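Local coordinates for phenylalanine ammonia-lyase (PDB 1Y2M) that catalyses the non-oxidative deamination of L-phenylalanine and L-tyrosine to trans-cinnamate and p-coumarate, working as a homotetramer built as a dimer of dimers, at the interface of chains A and B and the interface of chains A and C. Numbering follows the deposited sequence. Chains: chain A/B/C, Phenylalanine ammonia-lyase.

Contact 1: the interface of chains A and B. Residues chain A 309-310, 312, 314-315, 319; chain B 399, 408-410.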
loop_
_atom_site.group_PDB
_atom_site.type_symbol
_atom_site.label_atom_id
_atom_site.label_comp_id
_atom_site.label_asym_id
_atom_site.label_seq_id
_atom_site.Cartn_x
_atom_site.Cartn_y
_atom_site.Cartn_z
ATOM N N GLY A 309 4.420 -23.935 28.435
ATOM C CA GLY A 309 3.234 -23.483 29.137
ATOM C C GLY A 309 2.375 -22.498 28.366
ATOM O O GLY A 309 1.155 -22.333 28.639
ATOM N N SER A 310 2.969 -21.845 27.382
ATOM C CA SER A 310 2.213 -20.842 26.567
ATOM C C SER A 310 1.092 -21.523 25.798
ATOM O O SER A 310 0.155 -20.844 25.356
ATOM C CB SER A 310 3.106 -20.115 25.549
ATOM O OG SER A 310 4.278 -19.550 26.129
ATOM N N HIS A 312 -0.712 -24.310 26.889
ATOM C CA HIS A 312 -1.661 -25.025 27.733
ATOM C C HIS A 312 -3.096 -24.685 27.405
ATOM O O HIS A 312 -3.413 -23.516 27.169
ATOM C CB HIS A 312 -1.370 -24.686 29.178
ATOM C CG HIS A 312 -2.083 -25.535 30.160
ATOM N ND1 HIS A 312 -3.439 -25.429 30.376
ATOM C CD2 HIS A 312 -1.637 -26.496 31.005
ATOM C CE1 HIS A 312 -3.805 -26.306 31.295
ATOM N NE2 HIS A 312 -2.730 -26.955 31.700
ATOM N N PHE A 314 -5.723 -24.165 29.052
ATOM C CA PHE A 314 -6.400 -23.151 29.870
ATOM C C PHE A 314 -6.290 -21.787 29.168
ATOM O O PHE A 314 -7.220 -20.986 29.228
ATOM C CB PHE A 314 -5.838 -23.059 31.283
ATOM C CG PHE A 314 -6.540 -22.052 32.112
ATOM C CD1 PHE A 314 -7.783 -22.327 32.659
ATOM C CD2 PHE A 314 -5.982 -20.821 32.339
ATOM C CE1 PHE A 314 -8.431 -21.372 33.445
ATOM C CE2 PHE A 314 -6.615 -19.902 33.094
ATOM C CZ PHE A 314 -7.815 -20.144 33.627
ATOM N N LEU A 315 -5.172 -21.577 28.481
ATOM C CA LEU A 315 -4.842 -20.284 27.889
ATOM C C LEU A 315 -5.528 -20.096 26.544
ATOM O O LEU A 315 -5.353 -19.068 25.895
ATOM C CB LEU A 315 -3.326 -20.185 27.734
ATOM C CG LEU A 315 -2.605 -19.880 29.062
ATOM C CD1 LEU A 315 -1.127 -19.900 28.762
ATOM C CD2 LEU A 315 -3.004 -18.551 29.765
ATOM N N THR A 319 -10.017 -19.937 28.135
ATOM C CA THR A 319 -10.087 -18.477 28.374
ATOM C C THR A 319 -10.372 -17.575 27.155
ATOM O O THR A 319 -10.963 -16.522 27.314
ATOM C CB THR A 319 -8.810 -17.993 29.047
ATOM O OG1 THR A 319 -7.679 -18.416 28.282
ATOM C CG2 THR A 319 -8.656 -18.504 30.492
ATOM N N LEU B 399 -3.266 -15.452 33.797
ATOM C CA LEU B 399 -4.628 -15.907 34.023
ATOM C C LEU B 399 -4.646 -17.031 35.048
ATOM O O LEU B 399 -3.709 -17.837 35.117
ATOM C CB LEU B 399 -5.239 -16.334 32.695
ATOM C CG LEU B 399 -5.395 -15.204 31.668
ATOM C CD1 LEU B 399 -6.101 -15.601 30.407
ATOM C CD2 LEU B 399 -6.126 -14.054 32.290
ATOM N N HIS B 408 -1.229 -18.992 34.789
ATOM C CA HIS B 408 -0.699 -19.325 33.476
ATOM C C HIS B 408 -0.243 -18.066 32.764
ATOM O O HIS B 408 -0.916 -17.046 32.789
ATOM C CB HIS B 408 -1.791 -19.995 32.629
ATOM C CG HIS B 408 -2.238 -21.330 33.128
ATOM N ND1 HIS B 408 -1.666 -22.507 32.700
ATOM C CD2 HIS B 408 -3.228 -21.687 33.988
ATOM C CE1 HIS B 408 -2.259 -23.533 33.286
ATOM N NE2 HIS B 408 -3.212 -23.065 34.077
ATOM N N HIS B 409 0.904 -18.168 32.087
ATOM C CA HIS B 409 1.488 -17.030 31.397
ATOM C C HIS B 409 1.280 -17.214 29.901
ATOM O O HIS B 409 1.860 -18.100 29.318
ATOM C CB HIS B 409 2.953 -16.899 31.782
ATOM C CG HIS B 409 3.124 -16.644 33.239
ATOM N ND1 HIS B 409 3.127 -15.373 33.764
ATOM C CD2 HIS B 409 3.209 -17.489 34.293
ATOM C CE1 HIS B 409 3.242 -15.441 35.078
ATOM N NE2 HIS B 409 3.288 -16.713 35.425
ATOM N N GLY B 410 0.394 -16.408 29.318
ATOM C CA GLY B 410 -0.001 -16.566 27.929
ATOM C C GLY B 410 0.011 -15.259 27.170
ATOM O O GLY B 410 0.760 -14.349 27.520
HETATM O O HOH W 1 0.688 -22.639 31.284
HETATM O O HOH W 2 4.350 -19.013 28.829
#

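Contact 2: the interface of chains A and C. Residues chain A 426, 483-484, 486-488, 491; chain C 483, 486.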
loop_
_atom_site.group_PDB
_atom_site.type_symbol
_atom_site.label_atom_id
_atom_site.label_comp_id
_atom_site.label_asym_id
_atom_site.label_seq_id
_atom_site.Cartn_x
_atom_site.Cartn_y
_atom_site.Cartn_z
ATOM N N ARG A 426 -2.470 -13.515 0.918
ATOM C CA ARG A 426 -1.199 -12.817 0.797
ATOM C C ARG A 426 -0.904 -11.998 2.049
ATOM O O ARG A 426 0.274 -11.910 2.482
ATOM C CB ARG A 426 -1.217 -11.933 -0.444
ATOM C CG ARG A 426 0.132 -11.489 -0.869
ATOM C CD ARG A 426 0.167 -10.894 -2.291
ATOM N NE ARG A 426 -0.676 -9.742 -2.448
ATOM C CZ ARG A 426 -1.870 -9.767 -3.012
ATOM N NH1 ARG A 426 -2.409 -10.902 -3.488
ATOM N NH2 ARG A 426 -2.561 -8.665 -3.092
ATOM N N HIS A 483 5.585 -5.638 1.394
ATOM C CA HIS A 483 5.200 -4.875 0.208
ATOM C C HIS A 483 4.256 -5.690 -0.663
ATOM O O HIS A 483 3.286 -5.181 -1.186
ATOM C CB HIS A 483 6.439 -4.442 -0.584
ATOM C CG HIS A 483 6.115 -3.868 -1.933
ATOM N ND1 HIS A 483 6.048 -4.655 -3.059
ATOM C CD2 HIS A 483 5.894 -2.593 -2.340
ATOM C CE1 HIS A 483 5.767 -3.888 -4.103
ATOM N NE2 HIS A 483 5.647 -2.637 -3.689
ATOM N N LEU A 484 4.509 -6.989 -0.777
ATOM C CA LEU A 484 3.624 -7.856 -1.610
ATOM C C LEU A 484 2.190 -7.844 -1.080
ATOM O O LEU A 484 1.225 -7.930 -1.839
ATOM C CB LEU A 484 4.158 -9.281 -1.589
ATOM C CG LEU A 484 5.227 -9.511 -2.649
ATOM C CD1 LEU A 484 6.110 -10.752 -2.411
ATOM C CD2 LEU A 484 4.566 -9.611 -4.013
ATOM N N ASN A 486 0.131 -5.627 0.114
ATOM C CA ASN A 486 -0.872 -4.588 -0.228
ATOM C C ASN A 486 -1.861 -5.210 -1.240
ATOM O O ASN A 486 -1.501 -6.111 -2.011
ATOM C CB ASN A 486 -0.204 -3.389 -0.828
ATOM C CG ASN A 486 0.703 -2.706 0.153
ATOM O OD1 ASN A 486 0.278 -2.421 1.296
ATOM N ND2 ASN A 486 1.945 -2.447 -0.251
ATOM N N PRO A 487 -3.120 -4.749 -1.192
ATOM C CA PRO A 487 -4.135 -5.341 -2.071
ATOM C C PRO A 487 -3.916 -4.966 -3.531
ATOM O O PRO A 487 -3.456 -3.832 -3.822
ATOM C CB PRO A 487 -5.427 -4.708 -1.601
ATOM C CG PRO A 487 -5.021 -3.440 -0.850
ATOM C CD PRO A 487 -3.670 -3.755 -0.265
ATOM N N VAL A 488 -4.250 -5.913 -4.405
ATOM C CA VAL A 488 -4.334 -5.629 -5.838
ATOM C C VAL A 488 -5.716 -5.088 -6.175
ATOM O O VAL A 488 -5.877 -4.290 -7.110
ATOM C CB VAL A 488 -4.018 -6.923 -6.644
ATOM C CG1 VAL A 488 -4.444 -6.795 -8.095
ATOM C CG2 VAL A 488 -2.550 -7.264 -6.479
ATOM N N HIS A 491 -7.074 -1.528 -7.298
ATOM C CA HIS A 491 -6.502 -0.911 -8.504
ATOM C C HIS A 491 -7.339 -1.171 -9.760
ATOM O O HIS A 491 -6.861 -1.066 -10.873
ATOM C CB HIS A 491 -5.060 -1.363 -8.635
ATOM C CG HIS A 491 -4.216 -0.827 -7.535
ATOM N ND1 HIS A 491 -3.844 0.493 -7.495
ATOM C CD2 HIS A 491 -3.833 -1.376 -6.352
ATOM C CE1 HIS A 491 -3.214 0.729 -6.349
ATOM N NE2 HIS A 491 -3.177 -0.402 -5.648
ATOM N N HIS C 483 -0.433 -1.451 -8.001
ATOM C CA HIS C 483 -0.017 -2.187 -6.841
ATOM C C HIS C 483 1.494 -2.174 -6.693
ATOM O O HIS C 483 2.034 -2.077 -5.600
ATOM C CB HIS C 483 -0.569 -3.623 -6.916
ATOM C CG HIS C 483 0.001 -4.538 -5.893
ATOM N ND1 HIS C 483 1.136 -5.274 -6.127
ATOM C CD2 HIS C 483 -0.408 -4.857 -4.637
ATOM C CE1 HIS C 483 1.420 -5.993 -5.058
ATOM N NE2 HIS C 483 0.495 -5.773 -4.147
ATOM N N ASN C 486 3.311 0.946 -4.656
ATOM C CA ASN C 486 3.434 1.123 -3.233
ATOM C C ASN C 486 4.931 1.038 -2.823
ATOM O O ASN C 486 5.731 0.353 -3.466
ATOM C CB ASN C 486 2.633 0.084 -2.459
ATOM C CG ASN C 486 1.158 0.217 -2.670
ATOM O OD1 ASN C 486 0.605 1.334 -2.528
ATOM N ND2 ASN C 486 0.491 -0.881 -3.017
HETATM O O HOH W 3 2.392 -3.245 -3.104
HETATM O O HOH W 4 -2.390 -1.434 -3.004
#

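Contact 3: the interface of chains A and B. Residues chain A 315, 319-320, 325, 366-367, 370; chain B 394, 410-412, 414.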
loop_
_atom_site.group_PDB
_atom_site.type_symbol
_atom_site.label_atom_id
_atom_site.label_comp_id
_atom_site.label_asym_id
_atom_site.label_seq_id
_atom_site.Cartn_x
_atom_site.Cartn_y
_atom_site.Cartn_z
ATOM N N LEU A 315 -5.172 -21.577 28.481
ATOM C CA LEU A 315 -4.842 -20.284 27.889
ATOM C C LEU A 315 -5.528 -20.096 26.544
ATOM O O LEU A 315 -5.353 -19.068 25.895
ATOM C CB LEU A 315 -3.326 -20.185 27.734
ATOM C CG LEU A 315 -2.605 -19.880 29.062
ATOM C CD1 LEU A 315 -1.127 -19.900 28.762
ATOM C CD2 LEU A 315 -3.004 -18.551 29.765
ATOM N N THR A 319 -10.017 -19.937 28.135
ATOM C CA THR A 319 -10.087 -18.477 28.374
ATOM C C THR A 319 -10.372 -17.575 27.155
ATOM O O THR A 319 -10.963 -16.522 27.314
ATOM C CB THR A 319 -8.810 -17.993 29.047
ATOM O OG1 THR A 319 -7.679 -18.416 28.282
ATOM C CG2 THR A 319 -8.656 -18.504 30.492
ATOM N N ARG A 320 -9.968 -18.002 25.966
ATOM C CA ARG A 320 -10.143 -17.257 24.727
ATOM C C ARG A 320 -10.403 -18.190 23.535
ATOM O O ARG A 320 -9.525 -18.445 22.710
ATOM C CB ARG A 320 -8.964 -16.347 24.500
ATOM C CG ARG A 320 -9.118 -15.456 23.263
ATOM C CD ARG A 320 -8.081 -14.427 23.264
ATOM N NE ARG A 320 -8.173 -13.345 22.293
ATOM C CZ ARG A 320 -7.175 -13.012 21.484
ATOM N NH1 ARG A 320 -6.113 -13.796 21.358
ATOM N NH2 ARG A 320 -7.257 -11.902 20.749
ATOM N N GLN A 325 -7.357 -20.447 17.224
ATOM C CA GLN A 325 -6.338 -20.271 18.280
ATOM C C GLN A 325 -6.176 -21.583 19.054
ATOM O O GLN A 325 -5.074 -22.033 19.328
ATOM C CB GLN A 325 -6.778 -19.214 19.256
ATOM C CG GLN A 325 -5.632 -18.772 20.211
ATOM C CD GLN A 325 -6.074 -17.660 21.162
ATOM O OE1 GLN A 325 -6.680 -16.635 20.729
ATOM N NE2 GLN A 325 -5.791 -17.844 22.464
ATOM N N ARG A 366 5.382 -16.679 22.840
ATOM C CA ARG A 366 4.281 -16.730 23.788
ATOM C C ARG A 366 2.907 -16.341 23.158
ATOM O O ARG A 366 1.872 -16.796 23.646
ATOM C CB ARG A 366 4.594 -15.908 25.040
ATOM C CG ARG A 366 3.506 -15.875 26.028
ATOM C CD ARG A 366 4.003 -15.505 27.408
ATOM N NE ARG A 366 4.835 -14.318 27.452
ATOM C CZ ARG A 366 4.420 -13.122 27.857
ATOM N NH1 ARG A 366 3.177 -12.928 28.290
ATOM N NH2 ARG A 366 5.290 -12.121 27.928
ATOM N N THR A 367 2.924 -15.516 22.115
ATOM C CA THR A 367 1.676 -15.072 21.478
ATOM C C THR A 367 1.424 -15.731 20.140
ATOM O O THR A 367 0.509 -15.297 19.404
ATOM C CB THR A 367 1.540 -13.511 21.371
ATOM O OG1 THR A 367 2.356 -12.994 20.313
ATOM C CG2 THR A 367 1.854 -12.815 22.696
ATOM N N GLN A 370 -2.162 -16.828 19.177
ATOM C CA GLN A 370 -3.017 -15.650 19.031
ATOM C C GLN A 370 -2.656 -14.908 17.741
ATOM O O GLN A 370 -3.471 -14.199 17.164
ATOM C CB GLN A 370 -2.817 -14.731 20.213
ATOM C CG GLN A 370 -3.322 -15.274 21.586
ATOM C CD GLN A 370 -2.291 -16.148 22.315
ATOM O OE1 GLN A 370 -1.216 -16.401 21.794
ATOM N NE2 GLN A 370 -2.610 -16.574 23.536
ATOM N N THR B 394 -11.318 -13.829 27.892
ATOM C CA THR B 394 -10.449 -13.233 28.895
ATOM C C THR B 394 -9.152 -12.853 28.212
ATOM O O THR B 394 -8.477 -13.714 27.615
ATOM C CB THR B 394 -10.147 -14.211 30.030
ATOM O OG1 THR B 394 -11.376 -14.702 30.597
ATOM C CG2 THR B 394 -9.333 -13.531 31.089
ATOM N N GLY B 410 0.394 -16.408 29.318
ATOM C CA GLY B 410 -0.001 -16.566 27.929
ATOM C C GLY B 410 0.011 -15.259 27.170
ATOM O O GLY B 410 0.760 -14.349 27.520
ATOM N N GLY B 411 -0.827 -15.189 26.138
ATOM C CA GLY B 411 -0.757 -14.124 25.159
ATOM C C GLY B 411 -2.113 -13.638 24.713
ATOM O O GLY B 411 -2.253 -13.100 23.597
ATOM N N ASN B 412 -3.134 -13.784 25.553
ATOM C CA ASN B 412 -4.486 -13.415 25.093
ATOM C C ASN B 412 -4.778 -11.916 24.890
ATOM O O ASN B 412 -5.846 -11.509 24.437
ATOM C CB ASN B 412 -5.563 -14.056 25.976
ATOM C CG ASN B 412 -5.692 -15.538 25.755
ATOM O OD1 ASN B 412 -5.412 -16.057 24.666
ATOM N ND2 ASN B 412 -6.176 -16.239 26.787
ATOM N N GLN B 414 -2.948 -10.302 22.761
ATOM C CA GLN B 414 -2.472 -10.048 21.416
ATOM C C GLN B 414 -3.694 -9.978 20.503
ATOM O O GLN B 414 -4.225 -11.028 20.089
ATOM C CB GLN B 414 -1.510 -11.163 21.007
ATOM C CG GLN B 414 -0.903 -11.061 19.637
ATOM C CD GLN B 414 0.074 -9.907 19.544
ATOM O OE1 GLN B 414 -0.316 -8.778 19.272
ATOM N NE2 GLN B 414 1.355 -10.204 19.737
HETATM O O HOH W 5 -5.733 -13.124 18.331
#

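Contact 1: the interface of chains A and B
The imidazole of B:His408 touches two aromatic side chains of chain A. Its CE1 comes tip-first onto one face of the A:His312 ring, 3.6 Å above the plane and over its centre, with the two ring planes inclined by roughly 50°. On a face of the B:His408 ring itself lies the CB of A:Phe314, offset toward the rim. The phenyl of A:Phe314 meets the same imidazole through CD2, 3.3 Å from B:His408 CD2. One face of the phenyl is covered by the CG2 methyl of A:Thr319 from its own chain.

Each imidazole has a polar partner at its edge. A:His312 ND1 accepts the backbone N-H of A:Phe314 in the ring plane, at 2.9 Å and 169° at the hydrogen, which should help fix the ring's rotation. Water 1 lies in the plane of the B:His408 ring, 2.7 Å from ND1, and bridges it to A:Gly309 O. A second water joins A:Ser310 OG to B:His409 O. No direct polar bond crosses this patch.

Beside the rings the packing is aliphatic. With CG anti to the carbonyl carbon (chi1 -77°), A:Leu315 lays CD2 3.4 Å from B:His408 CB. Its CD1 lies 3.6 Å from B:Gly410 CA. B:Leu399 sends CB to the A:Phe314 rim.

This patch of the two-fold homotetramer interface has a chain-exchanged twin. It joins 3-10 helix 308-311 and helix 314-318 of chain A to strands 399-401 and 406-408 of chain B.

Contact 2: the interface of chains A and C
C:His483 reaches into a group of chain A backbone carbonyls. With CG anti to the backbone N (chi1 170°), the ring points its NE2 at these oxygens. The hydrogen bond from NE2 to A:Leu484 O is 3.2 Å long, in the imidazole plane but above the carbonyl plane. NE2 also lies 2.9 Å from A:Asn486 O. The twin of this pair, A:His483 NE2 to C:Asn486 O, is a weak, bent bond, so this one is probably a secondary share of the N-H.

A:Arg426 supports both acceptors from the second shell. Its NE donates to A:Leu484 O from the carbonyl face opposite C:His483. Its NH2 gives A:Asn486 O a straight bond of 3.0 Å, 178° at the hydrogen, in the guanidinium plane. This positive group may favour a neutral C:His483.

Ring-face and tip contacts follow. A:Val488 CG2 sits over one face of the C:His483 ring, 3.9 Å from its centroid, as a CH-pi contact. Water 3 lies over the opposite face. The backbone N of C:His483 lies over the centre of the A:His491 ring. The amides of A:Asn486 and C:Asn486 meet tip to tip, their planes 62° apart.

Water 3 also joins both Asn486 ND2 atoms and both His483 carbonyl oxygens. Water 4 links C:Asn486 ND2 to A:Pro487 O and A:His491 NE2.

This patch of the two-fold homotetramer interface has a chain-exchanged twin. It lies at the end of helix 468-484 in both chains, beside helix 416-443 of chain A.

Contact 3: the interface of chains A and B
B:Asn412 inserts its carboxamide among polar groups of chain A, the tightly packed part. Its OD1 accepts from both A:Gln325 and A:Gln370. A:Gln325 NE2 donates to B:Asn412 OD1 at 2.9 Å, tilted 16° from the carbonyl plane. A:Gln370 NE2 lies 3.1 Å from B:Asn412 OD1, above its carbonyl plane. The extended A:Gln325 chain delivers one amide, and the bend in A:Gln370 (chi2 86°) turns in the other. ND2 bonds to A:Leu315 O and weakly to A:Thr319 OG1. Both ends of the carboxamide are thus gripped, which should fix its flip. A:Arg320 slides past it in the opposite direction, with CB 3.6 Å from B:Asn412 CG. The backbone carbonyl O of B:Asn412 lies over the centre of the A:Arg320 guanidinium.

On the flanks, B:Thr394 N donates to A:Thr319 O at 2.8 Å. B:Gln414 NE2 meets A:Thr367 OG1 almost straight, at 3.0 Å. A:Arg366, a probable cinnamate-binding residue, donates from NH1 to B:Gly410 O at 2.9 Å.

The water-containing side is looser. A:Arg320 NH2 makes a longer bond to B:Gln414 O, 3.2 Å. Water 5 bridges that oxygen to A:Gln370 O and touches the guanidinium weakly.

Chain B supplies loop residues. Chain A receives them with helices 314-318, 323-336, 363-366 and 368-391 and neighbouring loops.

Contacts 1 and 3 are neighbouring parts of one A/B interface. Their C-alpha centres lie about 7 Å apart, and they share A:Leu315, A:Thr319 and B:Gly410. Contact 1 relies on apolar packing and water bridges, whereas contact 3 adds many direct hydrogen bonds. Contact 2 belongs to the separate A/C interface. Its C-alpha centre is about 36 Å from that of contact 1 and about 30 Å from that of contact 3. Chain A therefore binds two different partners through distinct surfaces, as its homotetramer, a dimer of dimers, requires. The probable cinnamate-binding role of A:Arg366 suggests that the A/B interface also helps shape the active site.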